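Local atomic coordinates of PHOX (PDB entry 4AMF), a protein that hydrolyses phosphate monoesters as a PhoX-type alkaline phosphatase, using a cofactor of two oxo-bridged irons and three calcium ions. Residues N84-N89 with T171-A176. Residues are numbered along the deposited sequence; the frame is centred on the assembly and turned at random.
Sequences NNEYTN and TFQNCA. With FEO (mu-oxo-diiron), chain I; ACP (phosphomethylphosphonic acid adenylate ester), chain C; EDO (1,2-ethanediol), chain K.
With its CG anti to the backbone N (chi1 -169°) and the rest of the chain extended, E86 reaches past the N174 carbonyl and sets OE2 on FE1 of the mu-oxo-diiron group at 2.0 Å. C175, whose SG is likewise anti to its own N (chi1 176°), brings its sulfur to the same iron, with SG 2.6 Å from FE1. Glutamate has the length to reach the metal from a loop, and cysteine supplies a soft sulfur ligand from the strand; E190, the bridging oxide, phosphonate oxygen O2G of the substrate analogue and a water complete its ligands. The two ligands also touch each other, OE2 of E86 lying 3.3 Å from CB of C175. Behind the iron, the backbones meet closely through CA-H...O contacts: CA of Q173 lies 3.1 Å from O of E86, and CA of E86 approaches O of N174. Q173, bent at its second torsion, turns its amide back so that NE2 donates to a water at 2.7 Å, and this water also bonds OE2 of E86, tying the first shell to the second. Further along, ND2 of N84 donates to C175 O at 2.9 Å, almost straight at 178°, and, more bent, to A176 O; both oxygens lie in the N84 amide plane, while ND2 stands above each carbonyl plane. An amide suits this place because OD1 can meanwhile bond T187. A leucine in its place would probably leave the C175 and A176 carbonyls without this donor and make the iron-binding cysteine less firmly placed. The contact thus joins the end of strand 78-85 to the start of strand 174-179, edge strand of the neighbouring sheet on the propeller's inner side, with E269 of strand 268-275 touching C175.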
loop_
_atom_site.group_PDB
_atom_site.type_symbol
_atom_site.label_atom_id
_atom_site.label_comp_id
_atom_site.label_asym_id
_atom_site.label_seq_id
_atom_site.Cartn_x
_atom_site.Cartn_y
_atom_site.Cartn_z
ATOM N N ASN A 84 5.987 6.590 0.212
ATOM C CA ASN A 84 4.658 7.079 0.553
ATOM C C ASN A 84 4.578 7.509 2.003
ATOM O O ASN A 84 5.214 6.908 2.854
ATOM C CB ASN A 84 3.605 6.034 0.353
ATOM C CG ASN A 84 3.392 5.688 -1.089
ATOM O OD1 ASN A 84 3.837 6.389 -2.010
ATOM N ND2 ASN A 84 2.613 4.680 -1.296
ATOM N N ASN A 85 3.717 8.468 2.288
ATOM C CA ASN A 85 3.446 8.974 3.640
ATOM C C ASN A 85 1.911 8.879 3.750
ATOM O O ASN A 85 1.199 9.622 3.139
ATOM C CB ASN A 85 3.964 10.384 3.806
ATOM C CG ASN A 85 5.448 10.426 3.605
ATOM O OD1 ASN A 85 5.949 11.101 2.695
ATOM N ND2 ASN A 85 6.152 9.829 4.528
ATOM N N GLU A 86 1.429 7.880 4.469
ATOM C CA GLU A 86 -0.000 7.520 4.423
ATOM C C GLU A 86 -0.932 8.372 5.232
ATOM O O GLU A 86 -2.022 8.713 4.757
ATOM C CB GLU A 86 -0.145 6.022 4.804
ATOM C CG GLU A 86 -1.567 5.505 4.514
ATOM C CD GLU A 86 -1.883 4.112 4.977
ATOM O OE1 GLU A 86 -1.439 3.733 6.079
ATOM O OE2 GLU A 86 -2.477 3.365 4.171
ATOM N N TYR A 87 -0.570 8.684 6.486
ATOM C CA TYR A 87 -1.448 9.433 7.353
ATOM C C TYR A 87 -0.646 10.047 8.483
ATOM O O TYR A 87 0.585 9.993 8.441
ATOM C CB TYR A 87 -2.665 8.604 7.827
ATOM C CG TYR A 87 -2.397 7.431 8.745
ATOM C CD1 TYR A 87 -1.851 6.261 8.261
ATOM C CD2 TYR A 87 -2.708 7.493 10.104
ATOM C CE1 TYR A 87 -1.675 5.146 9.084
ATOM C CE2 TYR A 87 -2.565 6.378 10.926
ATOM C CZ TYR A 87 -1.952 5.241 10.433
ATOM O OH TYR A 87 -1.834 4.106 11.202
ATOM N N THR A 88 -1.294 10.592 9.492
ATOM C CA THR A 88 -0.562 11.195 10.586
ATOM C C THR A 88 -1.167 10.814 11.906
ATOM O O THR A 88 -2.283 10.303 11.983
ATOM C CB THR A 88 -0.436 12.698 10.367
ATOM O OG1 THR A 88 0.452 13.249 11.366
ATOM C CG2 THR A 88 -1.789 13.423 10.399
ATOM N N ASN A 89 -0.413 11.068 12.967
ATOM C CA ASN A 89 -0.803 10.697 14.328
ATOM C C ASN A 89 -0.990 11.975 15.092
ATOM O O ASN A 89 -0.009 12.623 15.461
ATOM C CB ASN A 89 0.310 9.816 14.944
ATOM C CG ASN A 89 0.749 8.711 13.993
ATOM O OD1 ASN A 89 -0.055 7.867 13.584
ATOM N ND2 ASN A 89 1.994 8.730 13.518
ATOM N N THR A 171 -2.485 14.446 -3.268
ATOM C CA THR A 171 -2.594 13.019 -3.112
ATOM C C THR A 171 -2.358 12.843 -1.610
ATOM O O THR A 171 -1.487 13.508 -1.021
ATOM C CB THR A 171 -1.668 12.256 -4.058
ATOM O OG1 THR A 171 -1.915 10.849 -3.884
ATOM C CG2 THR A 171 -0.174 12.533 -3.835
ATOM N N PHE A 172 -3.263 12.119 -0.978
ATOM C CA PHE A 172 -3.192 11.837 0.455
ATOM C C PHE A 172 -3.698 10.424 0.725
ATOM O O PHE A 172 -4.200 9.771 -0.179
ATOM C CB PHE A 172 -3.943 12.911 1.254
ATOM C CG PHE A 172 -5.347 13.161 0.802
ATOM C CD1 PHE A 172 -6.385 12.363 1.248
ATOM C CD2 PHE A 172 -5.646 14.250 -0.000
ATOM C CE1 PHE A 172 -7.685 12.586 0.816
ATOM C CE2 PHE A 172 -6.943 14.466 -0.438
ATOM C CZ PHE A 172 -7.951 13.618 -0.041
ATOM N N GLN A 173 -3.501 9.916 1.952
ATOM C CA GLN A 173 -3.869 8.550 2.275
ATOM C C GLN A 173 -3.125 7.571 1.345
ATOM O O GLN A 173 -3.620 6.500 0.999
ATOM C CB GLN A 173 -5.415 8.371 2.335
ATOM C CG GLN A 173 -6.036 9.040 3.570
ATOM C CD GLN A 173 -5.850 8.392 4.918
ATOM O OE1 GLN A 173 -6.154 9.031 5.932
ATOM N NE2 GLN A 173 -5.300 7.173 5.021
ATOM N N ASN A 174 -1.866 7.923 1.023
ATOM C CA ASN A 174 -0.990 7.182 0.115
ATOM C C ASN A 174 -0.499 5.965 0.812
ATOM O O ASN A 174 0.332 6.061 1.707
ATOM C CB ASN A 174 0.187 8.013 -0.328
ATOM C CG ASN A 174 -0.245 9.214 -1.100
ATOM O OD1 ASN A 174 -0.722 10.167 -0.498
ATOM N ND2 ASN A 174 -0.267 9.130 -2.415
ATOM N N CYS A 175 -0.956 4.815 0.363
ATOM C CA CYS A 175 -0.725 3.571 1.035
ATOM C C CYS A 175 0.474 2.860 0.467
ATOM O O CYS A 175 1.627 3.096 0.892
ATOM C CB CYS A 175 -2.005 2.752 0.941
ATOM S SG CYS A 175 -1.888 1.119 1.632
ATOM N N ALA A 176 0.282 2.123 -0.618
ATOM C CA ALA A 176 1.435 1.473 -1.190
ATOM C C ALA A 176 1.687 1.836 -2.639
ATOM O O ALA A 176 1.228 2.885 -3.096
ATOM C CB ALA A 176 1.430 -0.041 -0.892
HETATM FE FE1 FEO I . -2.890 1.397 3.988
HETATM FE FE2 FEO I . -4.591 -1.476 3.495
HETATM O O FEO I . -2.937 -0.532 3.930
HETATM P PG ACP C . -4.452 -0.125 6.376
HETATM O O1G ACP C . -3.117 -0.835 6.868
HETATM O O2G ACP C . -4.057 1.348 5.762
HETATM O O3G ACP C . -5.244 -1.038 5.385
HETATM P PB ACP C . -5.419 -1.229 8.891
HETATM O O1B ACP C . -5.308 -2.540 8.220
HETATM O O2B ACP C . -4.388 -0.799 9.959
HETATM C C3B ACP C . -5.579 0.075 7.730
HETATM P PA ACP C . -7.495 -0.945 10.922
HETATM O O1A ACP C . -7.282 0.497 11.172
HETATM O O2A ACP C . -7.266 -1.969 11.989
HETATM O O3A ACP C . -6.808 -1.405 9.602
HETATM O "O5'" ACP C . -9.090 -1.185 10.556
HETATM C "C5'" ACP C . -9.545 -2.407 9.953
HETATM C "C4'" ACP C . -10.299 -2.130 8.679
HETATM O "O4'" ACP C . -11.555 -1.501 9.006
HETATM C "C3'" ACP C . -9.651 -1.244 7.619
HETATM O "O3'" ACP C . -9.974 -1.730 6.314
HETATM C "C2'" ACP C . -10.238 0.135 7.926
HETATM O "O2'" ACP C . -10.224 0.961 6.769
HETATM C "C1'" ACP C . -11.654 -0.228 8.390
HETATM N N9 ACP C . -12.246 0.696 9.350
HETATM C C8 ACP C . -11.613 1.381 10.356
HETATM N N7 ACP C . -12.408 2.135 11.074
HETATM C C5 ACP C . -13.655 1.939 10.499
HETATM C C6 ACP C . -14.922 2.506 10.756
HETATM N N6 ACP C . -15.135 3.480 11.647
HETATM N N1 ACP C . -15.959 2.098 9.988
HETATM C C2 ACP C . -15.731 1.204 9.019
HETATM N N3 ACP C . -14.578 0.622 8.672
HETATM C C4 ACP C . -13.574 1.039 9.448
HETATM C C1 EDO K . 5.044 7.799 15.702
HETATM O O1 EDO K . 3.731 7.263 15.906
HETATM C C2 EDO K . 4.958 9.335 15.587
HETATM O O2 EDO K . 3.818 9.695 14.894
HETATM O O HOH W 1 -4.800 5.073 3.322
HETATM O O HOH W 2 -0.886 0.809 5.047
#